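Local coordinates for nitrite oxidoreductase subunit A (Kuenenia stuttgartiensis, PDB 7B04), which belongs to the molybdopterin oxidoreductase family and holds an iron-sulfur cluster and a molybdenum atom with two MD1 groups, at residues D295-K307 and I515-V529. Sequence-based numbering, arbitrary orientation.
With MD1 (phosphoric acid 4-(2-amino-4-oxo-3,4,5,6,-tetrahydro-pteridin-6-yl)-2-hydroxy-3,4-dimercapto-but-3-en-yl ester guanylate ester), chain C.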
loop_
_atom_site.group_PDB
_atom_site.type_symbol
_atom_site.label_atom_id
_atom_site.label_comp_id
_atom_site.label_asym_id
_atom_site.label_seq_id
_atom_site.Cartn_x
_atom_site.Cartn_y
_atom_site.Cartn_z
ATOM N N ASP B 295 17.186 11.679 9.675
ATOM C CA ASP B 295 17.518 12.170 11.010
ATOM C C ASP B 295 16.887 11.319 12.109
ATOM O O ASP B 295 17.486 11.158 13.178
ATOM C CB ASP B 295 17.051 13.631 11.124
ATOM C CG ASP B 295 17.512 14.334 12.403
ATOM O OD1 ASP B 295 17.809 13.683 13.422
ATOM O OD2 ASP B 295 17.559 15.582 12.388
ATOM N N VAL B 296 15.709 10.731 11.866
ATOM C CA VAL B 296 15.083 9.933 12.923
ATOM C C VAL B 296 15.977 8.760 13.318
ATOM O O VAL B 296 15.972 8.330 14.479
ATOM C CB VAL B 296 13.651 9.487 12.545
ATOM C CG1 VAL B 296 13.605 8.736 11.270
ATOM C CG2 VAL B 296 13.070 8.643 13.628
ATOM N N ARG B 297 16.787 8.244 12.387
ATOM C CA ARG B 297 17.665 7.137 12.750
ATOM C C ARG B 297 18.775 7.579 13.697
ATOM O O ARG B 297 19.519 6.729 14.198
ATOM C CB ARG B 297 18.270 6.494 11.493
ATOM C CG ARG B 297 18.822 5.080 11.716
ATOM C CD ARG B 297 19.203 4.378 10.415
ATOM N NE ARG B 297 20.467 4.852 9.858
ATOM C CZ ARG B 297 21.002 4.395 8.730
ATOM N NH1 ARG B 297 22.156 4.881 8.294
ATOM N NH2 ARG B 297 20.387 3.441 8.041
ATOM N N PHE B 298 18.895 8.882 13.961
ATOM C CA PHE B 298 19.758 9.363 15.032
ATOM C C PHE B 298 19.102 9.236 16.402
ATOM O O PHE B 298 19.808 9.261 17.415
ATOM C CB PHE B 298 20.143 10.828 14.792
ATOM C CG PHE B 298 21.086 11.034 13.639
ATOM C CD1 PHE B 298 21.840 9.986 13.140
ATOM C CD2 PHE B 298 21.219 12.284 13.056
ATOM C CE1 PHE B 298 22.708 10.182 12.080
ATOM C CE2 PHE B 298 22.084 12.485 11.997
ATOM C CZ PHE B 298 22.831 11.432 11.509
ATOM N N SER B 299 17.776 9.104 16.454
ATOM C CA SER B 299 17.068 9.040 17.727
ATOM C C SER B 299 17.417 7.762 18.482
ATOM O O SER B 299 17.596 6.697 17.883
ATOM C CB SER B 299 15.558 9.115 17.499
ATOM O OG SER B 299 15.188 10.350 16.911
ATOM N N LYS B 300 17.515 7.874 19.811
ATOM C CA LYS B 300 17.778 6.720 20.664
ATOM C C LYS B 300 16.595 6.279 21.518
ATOM O O LYS B 300 16.568 5.122 21.947
ATOM C CB LYS B 300 18.994 6.993 21.561
ATOM C CG LYS B 300 20.260 7.237 20.749
ATOM C CD LYS B 300 20.518 6.076 19.789
ATOM C CE LYS B 300 21.730 6.329 18.900
ATOM N NZ LYS B 300 21.922 5.249 17.888
ATOM N N LEU B 301 15.640 7.161 21.811
ATOM C CA LEU B 301 14.323 6.734 22.282
ATOM C C LEU B 301 13.297 7.463 21.434
ATOM O O LEU B 301 13.135 8.683 21.550
ATOM C CB LEU B 301 14.098 7.012 23.767
ATOM C CG LEU B 301 12.639 6.718 24.148
ATOM C CD1 LEU B 301 12.438 5.267 24.548
ATOM C CD2 LEU B 301 12.148 7.643 25.250
ATOM N N LEU B 302 12.605 6.704 20.599
ATOM C CA LEU B 302 11.699 7.239 19.599
ATOM C C LEU B 302 10.261 6.900 19.972
ATOM O O LEU B 302 9.910 5.721 20.076
ATOM C CB LEU B 302 12.063 6.675 18.233
ATOM C CG LEU B 302 11.110 7.131 17.165
ATOM C CD1 LEU B 302 11.200 8.608 17.191
ATOM C CD2 LEU B 302 11.691 6.639 15.919
ATOM N N ILE B 303 9.428 7.928 20.122
ATOM C CA ILE B 303 8.059 7.777 20.601
ATOM C C ILE B 303 7.088 8.084 19.469
ATOM O O ILE B 303 7.231 9.096 18.771
ATOM C CB ILE B 303 7.795 8.684 21.816
ATOM C CG1 ILE B 303 8.690 8.276 22.989
ATOM C CG2 ILE B 303 6.326 8.636 22.220
ATOM C CD1 ILE B 303 8.781 9.318 24.076
ATOM N N GLN B 304 6.094 7.212 19.301
ATOM C CA GLN B 304 5.101 7.310 18.238
ATOM C C GLN B 304 3.727 7.288 18.890
ATOM O O GLN B 304 3.388 6.322 19.581
ATOM C CB GLN B 304 5.234 6.148 17.240
ATOM C CG GLN B 304 6.244 6.357 16.120
ATOM C CD GLN B 304 6.877 5.053 15.660
ATOM O OE1 GLN B 304 7.121 4.151 16.462
ATOM N NE2 GLN B 304 7.135 4.945 14.361
ATOM N N THR B 305 2.941 8.347 18.690
ATOM C CA THR B 305 1.656 8.474 19.381
ATOM C C THR B 305 0.443 8.362 18.459
ATOM O O THR B 305 -0.471 7.601 18.753
ATOM C CB THR B 305 1.631 9.784 20.207
ATOM O OG1 THR B 305 0.556 9.752 21.161
ATOM C CG2 THR B 305 1.495 11.009 19.343
ATOM N N GLY B 306 0.387 9.106 17.357
ATOM C CA GLY B 306 -0.766 9.093 16.484
ATOM C C GLY B 306 -0.393 8.783 15.053
ATOM O O GLY B 306 -1.041 9.264 14.116
ATOM N N LYS B 307 0.649 7.985 14.875
ATOM C CA LYS B 307 1.114 7.744 13.491
ATOM C C LYS B 307 1.528 6.299 13.208
ATOM O O LYS B 307 2.214 5.711 14.025
ATOM C CB LYS B 307 2.314 8.661 13.264
ATOM C CG LYS B 307 3.173 8.368 12.058
ATOM C CD LYS B 307 3.118 9.464 11.059
ATOM C CE LYS B 307 3.221 8.975 9.641
ATOM N NZ LYS B 307 2.787 10.017 8.694
ATOM N N ILE B 515 12.127 8.984 28.935
ATOM C CA ILE B 515 12.308 10.340 28.421
ATOM C C ILE B 515 13.378 11.075 29.223
ATOM O O ILE B 515 14.160 11.860 28.672
ATOM C CB ILE B 515 10.963 11.092 28.434
ATOM C CG1 ILE B 515 9.972 10.427 27.477
ATOM C CG2 ILE B 515 11.156 12.554 28.068
ATOM C CD1 ILE B 515 8.551 10.915 27.647
ATOM N N ALA B 516 13.439 10.819 30.533
ATOM C CA ALA B 516 14.357 11.533 31.413
ATOM C C ALA B 516 15.774 10.963 31.425
ATOM O O ALA B 516 16.708 11.695 31.775
ATOM C CB ALA B 516 13.804 11.554 32.839
ATOM N N THR B 517 15.973 9.690 31.066
ATOM C CA THR B 517 17.303 9.076 31.086
ATOM C C THR B 517 17.963 8.989 29.710
ATOM O O THR B 517 19.144 8.631 29.627
ATOM C CB THR B 517 17.283 7.676 31.735
ATOM O OG1 THR B 517 17.010 6.679 30.736
ATOM C CG2 THR B 517 16.353 7.584 32.926
ATOM N N ILE B 518 17.226 9.215 28.622
ATOM C CA ILE B 518 17.762 9.063 27.269
ATOM C C ILE B 518 17.807 10.403 26.530
ATOM O O ILE B 518 16.921 11.254 26.683
ATOM C CB ILE B 518 16.944 8.043 26.453
ATOM C CG1 ILE B 518 16.793 6.753 27.264
ATOM C CG2 ILE B 518 17.618 7.755 25.125
ATOM C CD1 ILE B 518 16.400 5.536 26.463
ATOM N N LYS B 519 18.886 10.602 25.757
ATOM C CA LYS B 519 19.052 11.675 24.775
ATOM C C LYS B 519 19.580 11.047 23.487
ATOM O O LYS B 519 20.452 10.169 23.558
ATOM C CB LYS B 519 20.033 12.735 25.297
ATOM C CG LYS B 519 19.389 13.775 26.215
ATOM C CD LYS B 519 20.023 15.151 26.053
ATOM C CE LYS B 519 19.420 16.161 27.020
ATOM N NZ LYS B 519 19.764 17.550 26.612
ATOM N N PRO B 520 19.100 11.459 22.294
ATOM C CA PRO B 520 17.931 12.263 21.939
ATOM C C PRO B 520 16.628 11.510 22.046
ATOM O O PRO B 520 16.557 10.303 21.789
ATOM C CB PRO B 520 18.198 12.610 20.468
ATOM C CG PRO B 520 19.669 12.410 20.272
ATOM C CD PRO B 520 19.910 11.190 21.097
ATOM N N VAL B 521 15.599 12.225 22.481
ATOM C CA VAL B 521 14.240 11.711 22.569
ATOM C C VAL B 521 13.426 12.436 21.506
ATOM O O VAL B 521 13.530 13.665 21.372
ATOM C CB VAL B 521 13.642 11.927 23.971
ATOM C CG1 VAL B 521 12.123 11.764 23.955
ATOM C CG2 VAL B 521 14.283 10.984 24.975
ATOM N N ALA B 522 12.632 11.685 20.748
ATOM C CA ALA B 522 11.793 12.274 19.717
ATOM C C ALA B 522 10.386 11.711 19.822
ATOM O O ALA B 522 10.199 10.498 19.966
ATOM C CB ALA B 522 12.352 12.004 18.315
ATOM N N ILE B 523 9.404 12.606 19.772
ATOM C CA ILE B 523 7.993 12.247 19.779
ATOM C C ILE B 523 7.458 12.494 18.380
ATOM O O ILE B 523 7.553 13.613 17.860
ATOM C CB ILE B 523 7.201 13.047 20.824
ATOM C CG1 ILE B 523 7.806 12.847 22.210
ATOM C CG2 ILE B 523 5.748 12.618 20.816
ATOM C CD1 ILE B 523 7.283 13.801 23.255
ATOM N N HIS B 524 6.897 11.458 17.773
ATOM C CA HIS B 524 6.346 11.546 16.432
ATOM C C HIS B 524 4.859 11.246 16.470
ATOM O O HIS B 524 4.413 10.323 17.164
ATOM C CB HIS B 524 7.063 10.601 15.475
ATOM C CG HIS B 524 8.457 11.037 15.152
ATOM N ND1 HIS B 524 8.763 11.819 14.062
ATOM C CD2 HIS B 524 9.620 10.847 15.813
ATOM C CE1 HIS B 524 10.062 12.059 14.043
ATOM N NE2 HIS B 524 10.606 11.479 15.096
ATOM N N TYR B 525 4.102 12.033 15.712
ATOM C CA TYR B 525 2.656 11.916 15.689
ATOM C C TYR B 525 2.139 12.272 14.310
ATOM O O TYR B 525 2.869 12.776 13.456
ATOM C CB TYR B 525 1.987 12.820 16.721
ATOM C CG TYR B 525 2.606 14.177 16.920
ATOM C CD1 TYR B 525 3.702 14.339 17.753
ATOM C CD2 TYR B 525 2.064 15.308 16.322
ATOM C CE1 TYR B 525 4.259 15.571 17.957
ATOM C CE2 TYR B 525 2.619 16.557 16.528
ATOM C CZ TYR B 525 3.714 16.679 17.344
ATOM O OH TYR B 525 4.262 17.918 17.544
ATOM N N GLY B 526 0.866 12.004 14.112
ATOM C CA GLY B 526 0.209 12.276 12.849
ATOM C C GLY B 526 -1.262 12.473 13.062
ATOM O O GLY B 526 -1.700 12.935 14.121
ATOM N N GLU B 527 -2.032 12.106 12.053
ATOM C CA GLU B 527 -3.464 12.342 12.030
ATOM C C GLU B 527 -4.252 11.259 12.746
ATOM O O GLU B 527 -5.485 11.295 12.735
ATOM C CB GLU B 527 -3.922 12.513 10.583
ATOM C CG GLU B 527 -3.427 13.829 9.999
ATOM C CD GLU B 527 -1.939 13.814 9.703
ATOM O OE1 GLU B 527 -1.461 12.824 9.120
ATOM O OE2 GLU B 527 -1.238 14.775 10.087
ATOM N N GLY B 528 -3.569 10.285 13.348
ATOM C CA GLY B 528 -4.232 9.448 14.325
ATOM C C GLY B 528 -4.671 10.224 15.544
ATOM O O GLY B 528 -5.598 9.801 16.241
ATOM N N VAL B 529 -4.025 11.358 15.813
ATOM C CA VAL B 529 -4.423 12.243 16.898
ATOM C C VAL B 529 -4.812 13.612 16.351
ATOM O O VAL B 529 -5.587 14.341 16.979
ATOM C CB VAL B 529 -3.301 12.363 17.944
ATOM C CG1 VAL B 529 -3.029 11.009 18.577
ATOM C CG2 VAL B 529 -2.036 12.918 17.306
HETATM P PB MD1 C . -1.230 8.848 9.745
HETATM O O3B MD1 C . -2.830 8.809 10.133
HETATM O O1B MD1 C . -0.570 7.567 10.197
HETATM O O2B MD1 C . -0.577 10.021 10.434
HETATM O O3A MD1 C . -1.088 9.005 8.108
HETATM C C10 MD1 C . -1.468 10.194 7.470
HETATM C C11 MD1 C . -0.528 10.436 6.255
HETATM O O11 MD1 C . -0.185 8.976 5.685
HETATM C C12 MD1 C . -1.089 11.322 5.419
HETATM S S12 MD1 C . -2.031 12.707 6.121
HETATM C C13 MD1 C . -0.990 11.342 3.871
HETATM S S13 MD1 C . -1.859 12.699 3.035
HETATM C C14 MD1 C . -0.334 10.368 3.042
HETATM N N15 MD1 C . -1.202 9.034 3.242
HETATM C C16 MD1 C . -0.545 7.877 2.791
HETATM C C15 MD1 C . -1.259 6.784 2.078
HETATM O O14 MD1 C . -2.421 6.869 1.863
HETATM N N17 MD1 C . -0.495 5.585 1.637
HETATM C C17 MD1 C . 1.022 5.478 1.920
HETATM N N16 MD1 C . 1.757 4.306 1.484
HETATM N N18 MD1 C . 1.748 6.587 2.646
HETATM C C20 MD1 C . 1.024 7.755 3.078
HETATM N N8 MD1 C . 1.651 8.815 3.761
HETATM C C7 MD1 C . 1.158 10.237 3.204
HETATM P PA MD1 C . -3.621 7.489 10.724
HETATM O O1A MD1 C . -5.102 7.703 10.534
HETATM O O2A MD1 C . -3.171 6.273 9.951
HETATM O "O5'" MD1 C . -3.317 7.258 12.328
HETATM C "C5'" MD1 C . -2.168 6.564 12.711
HETATM C "C4'" MD1 C . -2.434 5.688 13.984
HETATM O "O4'" MD1 C . -3.036 6.524 15.157
HETATM C "C1'" MD1 C . -4.168 5.604 15.692
HETATM N N9 MD1 C . -5.195 6.369 16.447
HETATM C C4 MD1 C . -4.884 6.907 17.622
HETATM N N3 MD1 C . -3.619 6.916 18.411
HETATM C C2 MD1 C . -3.564 7.606 19.699
HETATM N N2 MD1 C . -2.331 7.615 20.465
HETATM N N1 MD1 C . -4.736 8.278 20.207
HETATM C C6 MD1 C . -5.946 8.263 19.444
HETATM O O6 MD1 C . -6.910 8.814 19.854
HETATM C C5 MD1 C . -5.995 7.536 18.095
HETATM N N7 MD1 C . -6.969 7.374 17.204
HETATM C C8 MD1 C . -6.485 6.648 16.176
HETATM C "C2'" MD1 C . -4.644 5.129 14.613
HETATM O "O2'" MD1 C . -5.429 3.931 14.876
HETATM C "C3'" MD1 C . -3.286 4.767 13.729
HETATM O "O3'" MD1 C . -2.745 3.483 14.156
#
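Ile303 and Ile515 meet at about a right angle, CD1 of Ile303 lying 3.8 Å from CG1 of Ile515. With CG1 set beside its own backbone N (chi1 -63°) and the chain extended beyond it, Ile303 carries that methyl among Ile515, Val521 and Ile523. Leu301 continues this apolar face: its CD2 lies 4.0 Å from Val521 CG2, the two side chains running alongside and pointing the same way, while its CB abuts Ile518 CD1 and CG2. On the face of Leu302 and His524, Ala522 CB touches both Leu302 CD1 and Ser299 OG, a hydroxyl bonded to Gly556 O. The His524 ring, which has Val296 CG2 4.0 Å from its NE2, meets the ring of Trp562 with the planes nearly parallel, and its ND1 is hydrogen-bonded to Trp562 NE1.

Between these two faces runs a parallel ladder, the strand axes 19° apart, with Ile303 bonded through both its N and its O to strand 521-525, straddling Ile523: its N donates to Ala522 O and its O accepts from His524 N. At the ladder's start Pro520 O takes two donors, Leu301 N nearly in line with the carbonyl and Lys300 N tilted from its plane. Strands 301-304 and 521-525 are neighbours inside a five-stranded parallel sheet, flanked by 329-332 and 558-561, and their C-terminal ends lead to MD1, as expected of a nucleotide-binding alpha/beta sheet.

Thr305, the residue after strand 301-304, and Tyr525 lie side by side, pointing the same way, and Thr305 N still donates to His524 O (2.9 Å). Next, Gly306 O receives Gly528 N at 2.8 Å, in the carbonyl plane and on a lone pair, joining the two ligand-binding segments beyond the strands. Each then reaches MD1: Glu527 N bonds O2B at 3.0 Å, whereas Thr305 O accepts a weak bond from the guanine N2.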